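PDB 1LF6: glucoamylase from Thermoanaerobacterium thermosaccharolyticum, which hydrolyses terminal alpha-1,4-linked glucose residues one after another from the non-reducing ends of starch-type chains, releasing beta-D-glucose. Local coordinates for residues 318-326 with 646-654; 493-503 with 528-539. One frame throughout, in Å; residues are numbered along the deposited sequence.

Contact 1. Residues 318-326 with 646-654; sequences IASLSIPWG and TDSASPLNW
A single oxygen, D647 O, both lies over one face of the W325 indole and accepts a hydrogen bond from W325 N. The contact joins two buried loops of the (alpha/alpha) barrel of family GH15, the second running into helix 653-668. W325 probably binds substrate, as in a close relative. D647 O stands 3.5 Å above the plane of the W325 indole, offset toward its rim. S648 CA makes an off-centre CH-pi contact with the six-membered ring of W325, 4.3 Å from its centroid. With CG beside the backbone N (chi1 -56°), the ring is brought back over the 646-654 backbone, and W325 NE1 donates a hydrogen bond to E583 OE1. Replacing W325 by an alanine removes the indole; E583 is then likely to lose this donor, the D647-S648 backbone its cover and a sugar its presumed aromatic platform.

P324 CB rests against A649 CB at 4.3 Å. Further along, the serine hydroxyls form a relay: S650 N donates to S322 OG, S322 OG to S320 OG, and S320 OG to P651 O, 2.7 Å away. This last oxygen is met from above its carbonyl plane, and a cis peptide bond precedes P651. At the start of helix 653-668, N653 N donates to A319 O, which also accepts from a water bound to W654 N. The N653 side-chain amide donates to I318 O, one residue before A319, with ND2 2.7 Å from that oxygen, which sits almost in the amide plane, while N653 OD1 accepts from a water that L321 N also binds.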
ATOM      1  N   ILE A 318      -4.386   3.267   5.040  1.00 17.51           N
ATOM      2  CA  ILE A 318      -3.015   2.805   5.217  1.00 17.55           C
ATOM      3  C   ILE A 318      -2.086   3.211   4.078  1.00 16.40           C
ATOM      4  O   ILE A 318      -2.531   3.665   3.024  1.00 16.37           O
ATOM      5  CB  ILE A 318      -2.958   1.275   5.408  1.00 18.42           C
ATOM      6  CG1 ILE A 318      -3.532   0.564   4.182  1.00 17.51           C
ATOM      7  CG2 ILE A 318      -3.733   0.881   6.664  1.00 18.62           C
ATOM      8  CD1 ILE A 318      -3.326  -0.942   4.211  1.00 20.12           C
ATOM      9  N   ALA A 319      -0.789   3.039   4.304  1.00 16.81           N
ATOM     10  CA  ALA A 319       0.229   3.412   3.328  1.00 16.81           C
ATOM     11  C   ALA A 319       0.334   2.451   2.145  1.00 16.31           C
ATOM     12  O   ALA A 319       0.568   2.877   1.015  1.00 17.62           O
ATOM     13  CB  ALA A 319       1.582   3.540   4.024  1.00 16.26           C
ATOM     14  N   SER A 320       0.177   1.159   2.409  1.00 16.73           N
ATOM     15  CA  SER A 320       0.251   0.149   1.362  1.00 18.51           C
ATOM     16  C   SER A 320      -0.237  -1.200   1.868  1.00 20.72           C
ATOM     17  O   SER A 320       0.105  -1.618   2.976  1.00 21.03           O
ATOM     18  CB  SER A 320       1.687   0.007   0.859  1.00 18.44           C
ATOM     19  OG  SER A 320       1.759  -0.988  -0.150  1.00 15.88           O
ATOM     20  N   LEU A 321      -1.036  -1.885   1.058  1.00 22.60           N
ATOM     21  CA  LEU A 321      -1.543  -3.187   1.459  1.00 25.08           C
ATOM     22  C   LEU A 321      -0.538  -4.271   1.074  1.00 25.50           C
ATOM     23  O   LEU A 321      -0.873  -5.221   0.378  1.00 29.49           O
ATOM     24  CB  LEU A 321      -2.903  -3.457   0.802  1.00 25.18           C
ATOM     25  CG  LEU A 321      -3.743  -4.585   1.419  1.00 28.05           C
ATOM     26  CD1 LEU A 321      -4.026  -4.291   2.892  1.00 26.51           C
ATOM     27  CD2 LEU A 321      -5.048  -4.719   0.651  1.00 29.02           C
ATOM     28  N   SER A 322       0.701  -4.109   1.519  1.00 26.49           N
ATOM     29  CA  SER A 322       1.743  -5.081   1.239  1.00 26.21           C
ATOM     30  C   SER A 322       2.763  -5.095   2.365  1.00 27.66           C
ATOM     31  O   SER A 322       2.714  -4.263   3.268  1.00 27.99           O
ATOM     32  CB  SER A 322       2.447  -4.763  -0.086  1.00 24.13           C
ATOM     33  OG  SER A 322       3.179  -3.549  -0.021  1.00 17.68           O
ATOM     34  N   ILE A 323       3.680  -6.052   2.303  1.00 28.72           N
ATOM     35  CA  ILE A 323       4.736  -6.192   3.292  1.00 31.84           C
ATOM     36  C   ILE A 323       6.052  -6.196   2.520  1.00 33.33           C
ATOM     37  O   ILE A 323       6.574  -7.256   2.176  1.00 33.95           O
ATOM     38  CB  ILE A 323       4.580  -7.511   4.065  1.00 31.96           C
ATOM     39  CG1 ILE A 323       3.215  -7.532   4.754  1.00 31.82           C
ATOM     40  CG2 ILE A 323       5.713  -7.669   5.069  1.00 34.00           C
ATOM     41  CD1 ILE A 323       2.858  -8.853   5.374  1.00 32.35           C
ATOM     42  N   PRO A 324       6.603  -5.004   2.240  1.00 35.51           N
ATOM     43  CA  PRO A 324       7.860  -4.860   1.498  1.00 38.04           C
ATOM     44  C   PRO A 324       8.935  -5.888   1.817  1.00 40.54           C
ATOM     45  O   PRO A 324       9.205  -6.191   2.980  1.00 38.70           O
ATOM     46  CB  PRO A 324       8.296  -3.424   1.811  1.00 36.66           C
ATOM     47  CG  PRO A 324       7.585  -3.105   3.090  1.00 37.81           C
ATOM     48  CD  PRO A 324       6.235  -3.729   2.872  1.00 35.40           C
ATOM     49  N   TRP A 325       9.535  -6.427   0.760  1.00 44.10           N
ATOM     50  CA  TRP A 325      10.586  -7.424   0.892  1.00 47.03           C
ATOM     51  C   TRP A 325      10.137  -8.535   1.835  1.00 49.32           C
ATOM     52  O   TRP A 325      10.944  -9.108   2.573  1.00 50.54           O
ATOM     53  CB  TRP A 325      11.861  -6.751   1.407  1.00 47.05           C
ATOM     54  CG  TRP A 325      12.298  -5.617   0.523  1.00 47.67           C
ATOM     55  CD1 TRP A 325      12.793  -5.712  -0.747  1.00 47.90           C
ATOM     56  CD2 TRP A 325      12.221  -4.213   0.818  1.00 46.93           C
ATOM     57  NE1 TRP A 325      13.026  -4.459  -1.261  1.00 46.13           N
ATOM     58  CE2 TRP A 325      12.685  -3.520  -0.324  1.00 46.81           C
ATOM     59  CE3 TRP A 325      11.805  -3.474   1.936  1.00 47.18           C
ATOM     60  CZ2 TRP A 325      12.744  -2.122  -0.382  1.00 46.66           C
ATOM     61  CZ3 TRP A 325      11.863  -2.081   1.878  1.00 46.55           C
ATOM     62  CH2 TRP A 325      12.330  -1.421   0.725  1.00 46.54           C
ATOM     63  N   GLY A 326       8.838  -8.830   1.794  1.00 51.04           N
ATOM     64  CA  GLY A 326       8.267  -9.866   2.637  1.00 52.40           C
ATOM     65  C   GLY A 326       8.979 -11.195   2.506  1.00 53.81           C
ATOM     66  O   GLY A 326       9.052 -11.965   3.466  1.00 53.84           O
ATOM     67  N   THR A 646      10.851  -2.703  -7.941  1.00 17.36           N
ATOM     68  CA  THR A 646      11.801  -3.441  -7.113  1.00 18.16           C
ATOM     69  C   THR A 646      10.867  -4.227  -6.200  1.00 18.81           C
ATOM     70  O   THR A 646       9.676  -4.323  -6.496  1.00 17.77           O
ATOM     71  CB  THR A 646      12.689  -2.500  -6.267  1.00 17.94           C
ATOM     72  OG1 THR A 646      11.882  -1.789  -5.319  1.00 18.49           O
ATOM     73  CG2 THR A 646      13.416  -1.506  -7.167  1.00 13.00           C
ATOM     74  N   ASP A 647      11.370  -4.794  -5.110  1.00 19.64           N
ATOM     75  CA  ASP A 647      10.473  -5.525  -4.229  1.00 21.69           C
ATOM     76  C   ASP A 647       9.947  -4.613  -3.122  1.00 19.32           C
ATOM     77  O   ASP A 647       9.532  -5.072  -2.058  1.00 17.97           O
ATOM     78  CB  ASP A 647      11.160  -6.740  -3.607  1.00 26.93           C
ATOM     79  CG  ASP A 647      10.163  -7.833  -3.252  1.00 33.83           C
ATOM     80  OD1 ASP A 647       9.713  -8.542  -4.184  1.00 36.66           O
ATOM     81  OD2 ASP A 647       9.803  -7.967  -2.056  1.00 36.09           O
ATOM     82  N   SER A 648       9.974  -3.315  -3.392  1.00 16.58           N
ATOM     83  CA  SER A 648       9.502  -2.324  -2.441  1.00 16.37           C
ATOM     84  C   SER A 648       7.986  -2.428  -2.325  1.00 16.93           C
ATOM     85  O   SER A 648       7.340  -3.173  -3.070  1.00 15.20           O
ATOM     86  CB  SER A 648       9.893  -0.926  -2.917  1.00 14.17           C
ATOM     87  OG  SER A 648       9.378  -0.691  -4.217  1.00 17.42           O
ATOM     88  N   ALA A 649       7.422  -1.680  -1.386  1.00 16.56           N
ATOM     89  CA  ALA A 649       5.987  -1.688  -1.176  1.00 19.02           C
ATOM     90  C   ALA A 649       5.222  -1.356  -2.461  1.00 20.77           C
ATOM     91  O   ALA A 649       5.674  -0.564  -3.290  1.00 19.97           O
ATOM     92  CB  ALA A 649       5.618  -0.683  -0.078  1.00 19.39           C
ATOM     93  N   SER A 650       4.070  -1.996  -2.617  1.00 22.70           N
ATOM     94  CA  SER A 650       3.181  -1.761  -3.751  1.00 28.83           C
ATOM     95  C   SER A 650       1.856  -2.450  -3.432  1.00 30.44           C
ATOM     96  O   SER A 650       1.827  -3.562  -2.912  1.00 36.80           O
ATOM     97  CB  SER A 650       3.757  -2.328  -5.043  1.00 25.69           C
ATOM     98  OG  SER A 650       3.457  -3.703  -5.152  1.00 33.48           O
ATOM     99  N   PRO A 651       0.735  -1.775  -3.706  1.00 15.31           N
ATOM    100  CA  PRO A 651       0.689  -0.411  -4.253  1.00 15.31           C
ATOM    101  C   PRO A 651       1.053   0.649  -3.215  1.00 15.31           C
ATOM    102  O   PRO A 651       0.659   0.533  -2.053  1.00 23.12           O
ATOM    103  CB  PRO A 651      -0.767  -0.280  -4.721  1.00 15.31           C
ATOM    104  CG  PRO A 651      -1.516  -1.189  -3.784  1.00 15.31           C
ATOM    105  CD  PRO A 651      -0.599  -2.395  -3.700  1.00 15.31           C
ATOM    106  N   LEU A 652       1.817   1.667  -3.617  1.00 20.10           N
ATOM    107  CA  LEU A 652       2.152   2.752  -2.692  1.00 18.61           C
ATOM    108  C   LEU A 652       1.014   3.744  -2.887  1.00 17.01           C
ATOM    109  O   LEU A 652       0.957   4.454  -3.894  1.00 18.58           O
ATOM    110  CB  LEU A 652       3.497   3.414  -3.037  1.00 18.24           C
ATOM    111  CG  LEU A 652       3.948   4.504  -2.054  1.00 20.61           C
ATOM    112  CD1 LEU A 652       4.215   3.883  -0.688  1.00 21.50           C
ATOM    113  CD2 LEU A 652       5.203   5.194  -2.552  1.00 21.50           C
ATOM    114  N   ASN A 653       0.099   3.773  -1.927  1.00 16.23           N
ATOM    115  CA  ASN A 653      -1.073   4.633  -2.010  1.00 15.33           C
ATOM    116  C   ASN A 653      -0.787   6.101  -2.286  1.00 15.29           C
ATOM    117  O   ASN A 653      -1.506   6.742  -3.050  1.00 15.96           O
ATOM    118  CB  ASN A 653      -1.921   4.463  -0.747  1.00 16.39           C
ATOM    119  CG  ASN A 653      -2.505   3.059  -0.634  1.00 18.47           C
ATOM    120  OD1 ASN A 653      -2.683   2.370  -1.645  1.00 18.63           O
ATOM    121  ND2 ASN A 653      -2.817   2.635   0.583  1.00 17.09           N
ATOM    122  N   TRP A 654       0.266   6.630  -1.677  1.00 14.20           N
ATOM    123  CA  TRP A 654       0.650   8.017  -1.887  1.00 14.39           C
ATOM    124  C   TRP A 654       1.014   8.253  -3.362  1.00 15.61           C
ATOM    125  O   TRP A 654       0.682   9.304  -3.936  1.00 16.32           O
ATOM    126  CB  TRP A 654       1.825   8.346  -0.959  1.00 13.36           C
ATOM    127  CG  TRP A 654       2.338   9.750  -1.012  1.00 12.77           C
ATOM    128  CD1 TRP A 654       1.844  10.793  -1.747  1.00 12.54           C
ATOM    129  CD2 TRP A 654       3.487  10.252  -0.325  1.00 12.75           C
ATOM    130  NE1 TRP A 654       2.622  11.915  -1.562  1.00 13.25           N
ATOM    131  CE2 TRP A 654       3.637  11.608  -0.694  1.00 12.88           C
ATOM    132  CE3 TRP A 654       4.408   9.686   0.568  1.00 11.27           C
ATOM    133  CZ2 TRP A 654       4.674  12.405  -0.199  1.00 14.02           C
ATOM    134  CZ3 TRP A 654       5.436  10.474   1.056  1.00 11.21           C
ATOM    135  CH2 TRP A 654       5.561  11.821   0.672  1.00 12.38           C
TER
HETATM  136  O   HOH W   1       1.216   5.656   0.819  1.00 10.39           O
HETATM  137  O   HOH W   2      -2.858  -0.428  -0.992  1.00 21.89           O

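Contact 2. Residues 493-503 with 528-539; sequences NGPLGNGQYYI and QKEIVDPSFLEL
A beta hairpin, whose short strands 490-491 and 501-502 are antiparallel, packs here against the chain that leads through two 3-10 turns into helix 538-541. The phenol of Y501 makes the direct hydrogen bond between them: Y501 OH donates to K529 O at 2.6 Å, the hydroxyl lying nearly in line with the K529 C=O bond (163°) and the oxygen at the ring edge, in its plane. L496 N donates in turn to the same hydroxyl, so the phenol links the hairpin turn to the 3-10 segment 528-530. Y501 CG sits between the backbone N and the carbonyl carbon (chi1 49°), which turns the phenol toward K529. V532 CG1 packs across the phenol, 3.6 Å from Y501 CD2, and meets L496 CD1 tip to tip at 3.9 Å.

Just before the hairpin turn, P495 CD lies 3.8 Å from K529 CB, the two side chains crossing at about a right angle. The lysine chain runs on past N493 O to a salt bridge with D514. I503 lays CG2 on K529 CA and CD1 against the side chain of Q528.

Beyond these, Y502 receives L539 CD1 over one face in a CH-pi contact, 3.9 Å from the ring centroid, while F536 CD2 approaches obliquely, 3.9 Å from Y502 CD1. Y502 OH is hydrogen-bonded to D486 OD2, and W437 NE1 donates a hydrogen bond to D533 OD2. The side chain of I531 lies about 9 Å from that of E435, the probable proton acceptor by similarity, which places this hairpin excursion, packed on the segment leading into helix 538-541, within the GH15 (alpha/alpha) barrel.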
ATOM      1  N   ASN A 493      27.414  27.958  -0.263  1.00 24.61           N
ATOM      2  CA  ASN A 493      28.772  27.454  -0.098  1.00 25.77           C
ATOM      3  C   ASN A 493      28.810  25.931  -0.243  1.00 23.94           C
ATOM      4  O   ASN A 493      29.619  25.266   0.401  1.00 24.56           O
ATOM      5  CB  ASN A 493      29.278  27.847   1.292  1.00 27.44           C
ATOM      6  CG  ASN A 493      30.768  27.662   1.445  1.00 30.10           C
ATOM      7  OD1 ASN A 493      31.265  27.511   2.556  1.00 32.98           O
ATOM      8  ND2 ASN A 493      31.493  27.687   0.333  1.00 31.52           N
ATOM      9  N   GLY A 494      27.934  25.387  -1.085  1.00 22.22           N
ATOM     10  CA  GLY A 494      27.885  23.946  -1.281  1.00 19.45           C
ATOM     11  C   GLY A 494      28.882  23.415  -2.299  1.00 18.87           C
ATOM     12  O   GLY A 494      29.259  24.131  -3.219  1.00 16.31           O
ATOM     13  N   PRO A 495      29.321  22.152  -2.160  1.00 19.10           N
ATOM     14  CA  PRO A 495      30.284  21.526  -3.072  1.00 21.14           C
ATOM     15  C   PRO A 495      29.699  21.145  -4.430  1.00 23.02           C
ATOM     16  O   PRO A 495      30.438  20.920  -5.385  1.00 22.87           O
ATOM     17  CB  PRO A 495      30.744  20.302  -2.289  1.00 21.56           C
ATOM     18  CG  PRO A 495      29.499  19.900  -1.569  1.00 19.70           C
ATOM     19  CD  PRO A 495      28.965  21.230  -1.064  1.00 20.10           C
ATOM     20  N   LEU A 496      28.373  21.075  -4.514  1.00 21.16           N
ATOM     21  CA  LEU A 496      27.722  20.689  -5.760  1.00 21.10           C
ATOM     22  C   LEU A 496      27.485  21.851  -6.712  1.00 20.31           C
ATOM     23  O   LEU A 496      27.211  22.971  -6.284  1.00 18.97           O
ATOM     24  CB  LEU A 496      26.392  19.991  -5.465  1.00 21.94           C
ATOM     25  CG  LEU A 496      26.447  18.703  -4.641  1.00 21.35           C
ATOM     26  CD1 LEU A 496      25.038  18.215  -4.349  1.00 19.42           C
ATOM     27  CD2 LEU A 496      27.235  17.642  -5.401  1.00 23.53           C
ATOM     28  N   GLY A 497      27.594  21.564  -8.008  1.00 21.23           N
ATOM     29  CA  GLY A 497      27.382  22.567  -9.039  1.00 21.33           C
ATOM     30  C   GLY A 497      27.958  23.933  -8.728  1.00 22.96           C
ATOM     31  O   GLY A 497      29.117  24.059  -8.322  1.00 21.95           O
ATOM     32  N   ASN A 498      27.135  24.963  -8.912  1.00 22.95           N
ATOM     33  CA  ASN A 498      27.552  26.336  -8.657  1.00 23.06           C
ATOM     34  C   ASN A 498      27.549  26.677  -7.162  1.00 23.13           C
ATOM     35  O   ASN A 498      27.726  27.836  -6.784  1.00 22.26           O
ATOM     36  CB  ASN A 498      26.646  27.307  -9.420  1.00 24.45           C
ATOM     37  CG  ASN A 498      25.285  27.476  -8.768  1.00 26.89           C
ATOM     38  OD1 ASN A 498      24.915  26.730  -7.858  1.00 26.07           O
ATOM     39  ND2 ASN A 498      24.525  28.461  -9.243  1.00 27.34           N
ATOM     40  N   GLY A 499      27.336  25.665  -6.320  1.00 23.35           N
ATOM     41  CA  GLY A 499      27.340  25.867  -4.876  1.00 21.39           C
ATOM     42  C   GLY A 499      26.131  26.560  -4.261  1.00 22.04           C
ATOM     43  O   GLY A 499      26.102  26.804  -3.058  1.00 22.18           O
ATOM     44  N   GLN A 500      25.128  26.859  -5.078  1.00 20.48           N
ATOM     45  CA  GLN A 500      23.926  27.540  -4.616  1.00 20.43           C
ATOM     46  C   GLN A 500      22.697  26.652  -4.783  1.00 20.28           C
ATOM     47  O   GLN A 500      22.323  26.314  -5.910  1.00 19.27           O
ATOM     48  CB  GLN A 500      23.732  28.824  -5.416  1.00 20.30           C
ATOM     49  CG  GLN A 500      24.852  29.839  -5.235  1.00 22.83           C
ATOM     50  CD  GLN A 500      25.012  30.743  -6.441  1.00 26.23           C
ATOM     51  OE1 GLN A 500      25.799  30.455  -7.347  1.00 30.29           O
ATOM     52  NE2 GLN A 500      24.253  31.831  -6.473  1.00 25.46           N
ATOM     53  N   TYR A 501      22.071  26.287  -3.666  1.00 19.05           N
ATOM     54  CA  TYR A 501      20.890  25.419  -3.696  1.00 17.17           C
ATOM     55  C   TYR A 501      20.334  25.110  -2.310  1.00 16.47           C
ATOM     56  O   TYR A 501      21.038  25.230  -1.306  1.00 15.87           O
ATOM     57  CB  TYR A 501      21.240  24.089  -4.374  1.00 16.08           C
ATOM     58  CG  TYR A 501      22.505  23.426  -3.844  1.00 18.14           C
ATOM     59  CD1 TYR A 501      23.751  23.702  -4.410  1.00 16.91           C
ATOM     60  CD2 TYR A 501      22.452  22.511  -2.785  1.00 15.17           C
ATOM     61  CE1 TYR A 501      24.913  23.079  -3.943  1.00 18.23           C
ATOM     62  CE2 TYR A 501      23.608  21.885  -2.311  1.00 15.53           C
ATOM     63  CZ  TYR A 501      24.836  22.173  -2.901  1.00 18.64           C
ATOM     64  OH  TYR A 501      25.976  21.524  -2.481  1.00 18.57           O
ATOM     65  N   TYR A 502      19.062  24.723  -2.256  1.00 15.47           N
ATOM     66  CA  TYR A 502      18.457  24.325  -0.992  1.00 14.30           C
ATOM     67  C   TYR A 502      19.039  22.946  -0.708  1.00 15.01           C
ATOM     68  O   TYR A 502      19.167  22.125  -1.622  1.00 14.68           O
ATOM     69  CB  TYR A 502      16.934  24.178  -1.106  1.00 14.22           C
ATOM     70  CG  TYR A 502      16.168  25.482  -1.198  1.00 14.69           C
ATOM     71  CD1 TYR A 502      15.599  25.898  -2.400  1.00 12.23           C
ATOM     72  CD2 TYR A 502      16.023  26.305  -0.081  1.00 14.09           C
ATOM     73  CE1 TYR A 502      14.907  27.108  -2.491  1.00 16.86           C
ATOM     74  CE2 TYR A 502      15.338  27.516  -0.159  1.00 15.64           C
ATOM     75  CZ  TYR A 502      14.784  27.913  -1.371  1.00 16.62           C
ATOM     76  OH  TYR A 502      14.143  29.131  -1.454  1.00 18.43           O
ATOM     77  N   ILE A 503      19.409  22.686   0.542  1.00 10.25           N
ATOM     78  CA  ILE A 503      19.944  21.381   0.879  1.00 11.15           C
ATOM     79  C   ILE A 503      18.807  20.545   1.453  1.00 11.12           C
ATOM     80  O   ILE A 503      17.721  21.062   1.694  1.00 13.04           O
ATOM     81  CB  ILE A 503      21.102  21.481   1.904  1.00  9.70           C
ATOM     82  CG1 ILE A 503      20.615  22.068   3.236  1.00 10.54           C
ATOM     83  CG2 ILE A 503      22.213  22.333   1.314  1.00 10.83           C
ATOM     84  CD1 ILE A 503      21.744  22.266   4.279  1.00 10.67           C
ATOM     85  N   GLN A 528      26.218  18.260   5.571  1.00 13.74           N
ATOM     86  CA  GLN A 528      24.863  18.634   5.180  1.00 14.95           C
ATOM     87  C   GLN A 528      24.767  19.245   3.784  1.00 15.09           C
ATOM     88  O   GLN A 528      23.781  19.038   3.079  1.00 16.04           O
ATOM     89  CB  GLN A 528      24.251  19.597   6.219  1.00 13.28           C
ATOM     90  CG  GLN A 528      25.052  20.860   6.467  1.00 14.06           C
ATOM     91  CD  GLN A 528      24.356  21.814   7.427  1.00 15.84           C
ATOM     92  OE1 GLN A 528      23.535  21.403   8.245  1.00 14.56           O
ATOM     93  NE2 GLN A 528      24.701  23.090   7.340  1.00 16.12           N
ATOM     94  N   LYS A 529      25.791  19.988   3.386  1.00 16.03           N
ATOM     95  CA  LYS A 529      25.810  20.640   2.078  1.00 16.55           C
ATOM     96  C   LYS A 529      26.006  19.698   0.888  1.00 16.87           C
ATOM     97  O   LYS A 529      25.827  20.106  -0.259  1.00 17.41           O
ATOM     98  CB  LYS A 529      26.879  21.736   2.065  1.00 17.29           C
ATOM     99  CG  LYS A 529      26.583  22.878   3.033  1.00 17.69           C
ATOM    100  CD  LYS A 529      27.745  23.844   3.125  1.00 20.69           C
ATOM    101  CE  LYS A 529      28.935  23.199   3.831  1.00 21.69           C
ATOM    102  NZ  LYS A 529      30.076  24.129   3.883  1.00 28.83           N
ATOM    103  N   GLU A 530      26.361  18.444   1.156  1.00 17.56           N
ATOM    104  CA  GLU A 530      26.555  17.461   0.088  1.00 17.46           C
ATOM    105  C   GLU A 530      25.238  16.773  -0.265  1.00 17.47           C
ATOM    106  O   GLU A 530      25.144  16.081  -1.279  1.00 14.44           O
ATOM    107  CB  GLU A 530      27.523  16.352   0.520  1.00 19.38           C
ATOM    108  CG  GLU A 530      28.941  16.759   0.889  1.00 20.37           C
ATOM    109  CD  GLU A 530      29.773  15.551   1.296  1.00 21.98           C
ATOM    110  OE1 GLU A 530      29.977  14.658   0.448  1.00 22.87           O
ATOM    111  OE2 GLU A 530      30.217  15.480   2.466  1.00 22.52           O
ATOM    112  N   ILE A 531      24.227  16.957   0.574  1.00 15.33           N
ATOM    113  CA  ILE A 531      22.952  16.274   0.369  1.00 17.09           C
ATOM    114  C   ILE A 531      21.788  17.110  -0.140  1.00 15.41           C
ATOM    115  O   ILE A 531      21.367  18.065   0.521  1.00 14.72           O
ATOM    116  CB  ILE A 531      22.496  15.605   1.685  1.00 15.83           C
ATOM    117  CG1 ILE A 531      23.686  14.889   2.347  1.00 16.77           C
ATOM    118  CG2 ILE A 531      21.359  14.645   1.419  1.00 14.63           C
ATOM    119  CD1 ILE A 531      24.304  13.767   1.520  1.00 16.53           C
ATOM    120  N   VAL A 532      21.273  16.754  -1.315  1.00 14.71           N
ATOM    121  CA  VAL A 532      20.119  17.447  -1.883  1.00 13.10           C
ATOM    122  C   VAL A 532      18.947  16.468  -1.921  1.00 14.41           C
ATOM    123  O   VAL A 532      19.145  15.251  -1.931  1.00 14.36           O
ATOM    124  CB  VAL A 532      20.405  18.022  -3.303  1.00 15.31           C
ATOM    125  CG1 VAL A 532      21.439  19.129  -3.195  1.00 16.02           C
ATOM    126  CG2 VAL A 532      20.868  16.929  -4.257  1.00 13.15           C
ATOM    127  N   ASP A 533      17.732  17.005  -1.936  1.00 14.65           N
ATOM    128  CA  ASP A 533      16.513  16.199  -1.884  1.00 14.65           C
ATOM    129  C   ASP A 533      15.419  16.896  -2.706  1.00 14.90           C
ATOM    130  O   ASP A 533      15.136  18.074  -2.496  1.00 17.22           O
ATOM    131  CB  ASP A 533      16.108  16.098  -0.407  1.00 16.77           C
ATOM    132  CG  ASP A 533      14.909  15.204  -0.167  1.00 17.21           C
ATOM    133  OD1 ASP A 533      13.966  15.217  -0.985  1.00 15.40           O
ATOM    134  OD2 ASP A 533      14.904  14.502   0.871  1.00 16.42           O
ATOM    135  N   PRO A 534      14.787  16.180  -3.653  1.00 15.87           N
ATOM    136  CA  PRO A 534      13.737  16.798  -4.471  1.00 14.57           C
ATOM    137  C   PRO A 534      12.531  17.298  -3.678  1.00 14.53           C
ATOM    138  O   PRO A 534      11.684  18.013  -4.216  1.00 14.93           O
ATOM    139  CB  PRO A 534      13.372  15.696  -5.460  1.00 16.48           C
ATOM    140  CG  PRO A 534      13.708  14.456  -4.730  1.00 19.19           C
ATOM    141  CD  PRO A 534      15.006  14.782  -4.056  1.00 15.81           C
ATOM    142  N   SER A 535      12.467  16.928  -2.401  1.00 13.03           N
ATOM    143  CA  SER A 535      11.372  17.342  -1.531  1.00 13.03           C
ATOM    144  C   SER A 535      11.278  18.858  -1.402  1.00 12.56           C
ATOM    145  O   SER A 535      10.249  19.382  -0.974  1.00 12.35           O
ATOM    146  CB  SER A 535      11.542  16.732  -0.133  1.00 13.12           C
ATOM    147  OG  SER A 535      11.497  15.316  -0.183  1.00 13.30           O
ATOM    148  N   PHE A 536      12.352  19.564  -1.744  1.00 13.07           N
ATOM    149  CA  PHE A 536      12.328  21.016  -1.643  1.00 13.64           C
ATOM    150  C   PHE A 536      11.231  21.569  -2.544  1.00 13.53           C
ATOM    151  O   PHE A 536      10.751  22.678  -2.324  1.00 13.88           O
ATOM    152  CB  PHE A 536      13.676  21.626  -2.043  1.00 14.06           C
ATOM    153  CG  PHE A 536      13.890  21.706  -3.527  1.00 15.57           C
ATOM    154  CD1 PHE A 536      14.224  20.572  -4.260  1.00 15.28           C
ATOM    155  CD2 PHE A 536      13.739  22.919  -4.196  1.00 14.28           C
ATOM    156  CE1 PHE A 536      14.404  20.640  -5.638  1.00 13.29           C
ATOM    157  CE2 PHE A 536      13.915  22.998  -5.574  1.00 13.47           C
ATOM    158  CZ  PHE A 536      14.249  21.855  -6.300  1.00 14.35           C
ATOM    159  N   LEU A 537      10.832  20.797  -3.551  1.00 12.04           N
ATOM    160  CA  LEU A 537       9.783  21.249  -4.459  1.00 13.12           C
ATOM    161  C   LEU A 537       8.461  21.436  -3.724  1.00 13.38           C
ATOM    162  O   LEU A 537       7.498  21.965  -4.288  1.00 12.06           O
ATOM    163  CB  LEU A 537       9.600  20.271  -5.631  1.00 11.94           C
ATOM    164  CG  LEU A 537      10.717  20.261  -6.683  1.00 13.97           C
ATOM    165  CD1 LEU A 537      10.416  19.199  -7.736  1.00 12.13           C
ATOM    166  CD2 LEU A 537      10.849  21.651  -7.322  1.00 12.66           C
ATOM    167  N   GLU A 538       8.416  20.997  -2.470  1.00 10.73           N
ATOM    168  CA  GLU A 538       7.216  21.153  -1.657  1.00 13.53           C
ATOM    169  C   GLU A 538       6.971  22.638  -1.441  1.00 13.69           C
ATOM    170  O   GLU A 538       5.833  23.068  -1.230  1.00 10.38           O
ATOM    171  CB  GLU A 538       7.388  20.459  -0.312  1.00 12.11           C
ATOM    172  CG  GLU A 538       7.230  18.954  -0.377  1.00 16.21           C
ATOM    173  CD  GLU A 538       5.802  18.537  -0.651  1.00 16.62           C
ATOM    174  OE1 GLU A 538       5.380  18.550  -1.830  1.00 16.85           O
ATOM    175  OE2 GLU A 538       5.092  18.209   0.324  1.00 16.94           O
ATOM    176  N   LEU A 539       8.058  23.409  -1.490  1.00 12.23           N
ATOM    177  CA  LEU A 539       7.998  24.856  -1.321  1.00 14.26           C
ATOM    178  C   LEU A 539       7.057  25.461  -2.358  1.00 13.91           C
ATOM    179  O   LEU A 539       6.226  26.303  -2.030  1.00 15.32           O
ATOM    180  CB  LEU A 539       9.392  25.481  -1.479  1.00 12.32           C
ATOM    181  CG  LEU A 539      10.406  25.296  -0.341  1.00 11.55           C
ATOM    182  CD1 LEU A 539      11.806  25.610  -0.855  1.00 12.36           C
ATOM    183  CD2 LEU A 539      10.041  26.196   0.842  1.00  8.29           C
TER
HETATM  184  O   HOH W   3      17.426  19.812  -2.121  1.00 16.15           O
HETATM  185  O   HOH W   4      15.666  19.818   0.264  1.00 16.74           O

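From the N terminus the chain first builds the beta-rich region, then passes helix 296-306 and enters the loop 318-326. Its partner 646-654 follows some 320 residues later, so contact 1 closes a very long loop that takes in much of the helical barrel. Contact 2 is nested inside it: segment 493-503 comes soon after helix 468-489. Its partner, 528-539, returns after only 24 intervening residues, which include strands 516-519 and 524-527. The two contacts do not cross or touch, and their centres are 29 Å apart. Contact 1 joins the loop before helix 342-355 to the start of helix 653-668, near the chain centre, whereas contact 2 ties a peripheral hairpin to the 3-10 segment 528-530 and the start of helix 538-541.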